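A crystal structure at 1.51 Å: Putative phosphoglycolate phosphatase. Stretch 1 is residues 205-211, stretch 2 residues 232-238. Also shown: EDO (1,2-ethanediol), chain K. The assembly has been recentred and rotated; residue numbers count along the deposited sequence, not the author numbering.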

# COMPACT_ATOMS: atom_id res chain seq x y z
N GLU A 205 -1.30 -14.76 -3.55
CA GLU A 205 -0.72 -13.41 -3.73
C GLU A 205 0.15 -13.32 -4.99
O GLU A 205 0.86 -14.25 -5.34
CB GLU A 205 0.10 -12.97 -2.49
CG GLU A 205 0.28 -11.47 -2.30
CD GLU A 205 1.65 -10.89 -2.73
OE1 GLU A 205 2.56 -11.59 -3.26
OE2 GLU A 205 1.80 -9.65 -2.48
N ILE A 206 0.05 -12.19 -5.67
CA ILE A 206 0.90 -11.84 -6.78
C ILE A 206 1.63 -10.56 -6.37
O ILE A 206 0.99 -9.62 -5.81
CB ILE A 206 0.06 -11.60 -8.07
CG1 ILE A 206 -0.67 -12.86 -8.49
CG2 ILE A 206 0.94 -11.02 -9.19
CD1 ILE A 206 -1.80 -12.57 -9.52
N ALA A 207 2.95 -10.55 -6.57
CA ALA A 207 3.78 -9.39 -6.27
C ALA A 207 4.15 -8.65 -7.56
O ALA A 207 4.40 -9.26 -8.58
CB ALA A 207 5.08 -9.82 -5.48
N VAL A 208 4.18 -7.33 -7.51
CA VAL A 208 4.55 -6.48 -8.66
C VAL A 208 5.92 -5.85 -8.34
O VAL A 208 6.23 -5.59 -7.19
CB VAL A 208 3.44 -5.42 -8.97
CG1 VAL A 208 2.10 -6.15 -9.10
CG2 VAL A 208 3.37 -4.26 -7.93
N ASN A 209 6.71 -5.62 -9.38
CA ASN A 209 8.09 -5.10 -9.18
C ASN A 209 8.21 -3.58 -9.41
O ASN A 209 9.31 -3.02 -9.38
CB ASN A 209 9.09 -5.87 -10.06
CG ASN A 209 9.19 -5.29 -11.47
OD1 ASN A 209 8.24 -4.75 -12.00
ND2 ASN A 209 10.38 -5.38 -12.06
N TRP A 210 7.09 -2.92 -9.68
CA TRP A 210 7.13 -1.49 -10.03
C TRP A 210 6.79 -0.60 -8.84
O TRP A 210 6.62 0.63 -9.02
CB TRP A 210 6.25 -1.18 -11.24
CG TRP A 210 4.83 -1.56 -11.11
CD1 TRP A 210 3.85 -0.85 -10.51
CD2 TRP A 210 4.22 -2.74 -11.65
NE1 TRP A 210 2.65 -1.52 -10.60
CE2 TRP A 210 2.85 -2.67 -11.32
CE3 TRP A 210 4.70 -3.87 -12.34
CZ2 TRP A 210 1.96 -3.68 -11.70
CZ3 TRP A 210 3.85 -4.80 -12.73
CH2 TRP A 210 2.48 -4.74 -12.39
N GLY A 211 6.76 -1.19 -7.64
CA GLY A 211 6.42 -0.47 -6.45
C GLY A 211 7.58 -0.17 -5.50
O GLY A 211 8.69 0.12 -5.98
N LYS A 232 1.41 -8.83 -17.92
CA LYS A 232 1.80 -10.04 -17.19
C LYS A 232 0.97 -10.25 -15.93
O LYS A 232 0.60 -11.36 -15.59
CB LYS A 232 3.29 -10.06 -16.90
CG LYS A 232 4.18 -10.24 -18.16
CD LYS A 232 3.50 -11.14 -19.25
CE LYS A 232 4.18 -11.07 -20.63
NZ LYS A 232 3.18 -11.07 -21.77
N LEU A 233 0.62 -9.16 -15.28
CA LEU A 233 -0.26 -9.20 -14.12
C LEU A 233 -1.63 -9.68 -14.53
O LEU A 233 -2.20 -10.56 -13.83
CB LEU A 233 -0.32 -7.81 -13.44
CG LEU A 233 -1.31 -7.64 -12.29
CD1 LEU A 233 -1.08 -8.73 -11.23
CD2 LEU A 233 -1.19 -6.24 -11.69
N GLU A 234 -2.16 -9.19 -15.66
CA GLU A 234 -3.44 -9.71 -16.19
C GLU A 234 -3.36 -11.24 -16.43
O GLU A 234 -4.25 -12.02 -16.03
CB GLU A 234 -3.80 -9.01 -17.52
CG GLU A 234 -5.18 -9.38 -18.06
CD GLU A 234 -5.61 -8.61 -19.29
OE1 GLU A 234 -5.33 -7.39 -19.40
OE2 GLU A 234 -6.29 -9.22 -20.13
N GLU A 235 -2.30 -11.68 -17.07
CA GLU A 235 -2.11 -13.11 -17.32
C GLU A 235 -2.05 -13.92 -16.03
O GLU A 235 -2.62 -15.02 -15.94
CB GLU A 235 -0.87 -13.33 -18.19
CG GLU A 235 -1.02 -12.70 -19.57
CD GLU A 235 0.25 -12.76 -20.40
OE1 GLU A 235 1.18 -13.50 -20.00
OE2 GLU A 235 0.30 -12.06 -21.44
N ALA A 236 -1.40 -13.36 -15.00
CA ALA A 236 -1.29 -14.03 -13.69
C ALA A 236 -2.66 -14.15 -13.04
O ALA A 236 -3.00 -15.20 -12.44
CB ALA A 236 -0.35 -13.28 -12.78
N ILE A 237 -3.47 -13.10 -13.16
CA ILE A 237 -4.79 -13.12 -12.52
C ILE A 237 -5.70 -14.10 -13.27
O ILE A 237 -6.51 -14.78 -12.63
CB ILE A 237 -5.41 -11.69 -12.42
CG1 ILE A 237 -4.62 -10.82 -11.43
CG2 ILE A 237 -6.90 -11.76 -12.01
CD1 ILE A 237 -4.85 -9.34 -11.56
N LEU A 238 -5.58 -14.19 -14.60
CA LEU A 238 -6.45 -15.03 -15.44
C LEU A 238 -5.94 -16.47 -15.54
O LEU A 238 -6.66 -17.36 -15.98
CB LEU A 238 -6.62 -14.41 -16.85
CG LEU A 238 -7.33 -13.05 -16.87
CD1 LEU A 238 -7.31 -12.47 -18.30
CD2 LEU A 238 -8.74 -13.11 -16.28
C1 EDO K . -2.28 -3.77 -19.84
O1 EDO K . -2.37 -3.53 -21.25
C2 EDO K . -3.40 -4.72 -19.45
O2 EDO K . -3.17 -6.04 -19.96

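The packing of a helix against a strand often depends on a few branched aliphatic side chains whose rotamers turn methyl groups into the space between the two backbones, and this small contact from a putative phosphoglycolate phosphatase is a clear example. Strand 205-208 and helix 232-238 run almost exactly antiparallel, at 175°, with their axes 10.0 Å apart at closest approach. No hydrogen bond crosses that gap. Apolar side chains fill it, burying 215 Å² in all.

Ile-206 is the centre of the strand's contribution. Its CA-to-CB bond points toward the helix, and with chi1 m and chi2 t the side chain reaches out in an extended form that carries CD1 to the helix surface. There CD1 lies 3.6 Å from CB of Ala-236 and 3.8 Å from CG1 of Ile-237. The CA-to-CB bond of Ala-236 also points toward the strand, and its single methyl meets the tip of the isoleucine directly. Ile-206 also meets Leu-233, most closely where its CG2 lies 3.7 Å from Leu-233 CD1. Ile-206 thus touches Leu-233, Ala-236 and Ile-237, residues three and four positions apart that fall on one side of the helix.

Leu-233 is the counterpart on the helix. Its chi1 t, chi2 p conformation is a common one for leucine, and here it spreads the two methyls over different partners. While CD1 meets Ile-206, CD2 approaches CG1 of Val-208 at 4.2 Å and CH2 of Trp-210 at 4.0 Å. The CA-to-CB bond of Val-208 points sideways, and with chi1 m its only partner within 4.5 Å across the contact is Leu-233. The CA-to-CB bond of Trp-210, in the loop beyond the strand, points toward the helix; its chi1 p and chi2 of 84° bring the six-membered part of the indole to Leu-233, whose CD2 lies at the ring edge, near its plane. The indole NE1 is hydrogen-bonded elsewhere in the structure.

The alternation of the strand explains why Ala-207 takes no part: its CB points away from the helix. The helix, with its period of about 3.6 residues, turns Leu-233 and Ala-236 toward the strand; the CA-to-CB bond of Glu-234 points away, and its extended chi1 t, chi2 t chain presents OE1 to O2 of a 1,2-ethanediol, probably from the crystallisation liquor, which donates a 2.6 Å hydrogen bond. Lys-232 leads its end away from the strand as well, and its NZ forms a salt bridge with OE2 of Glu-235 at 3.1 Å. None of these charged side chains touches the other stretch, and every contact across the seam is between apolar side chains.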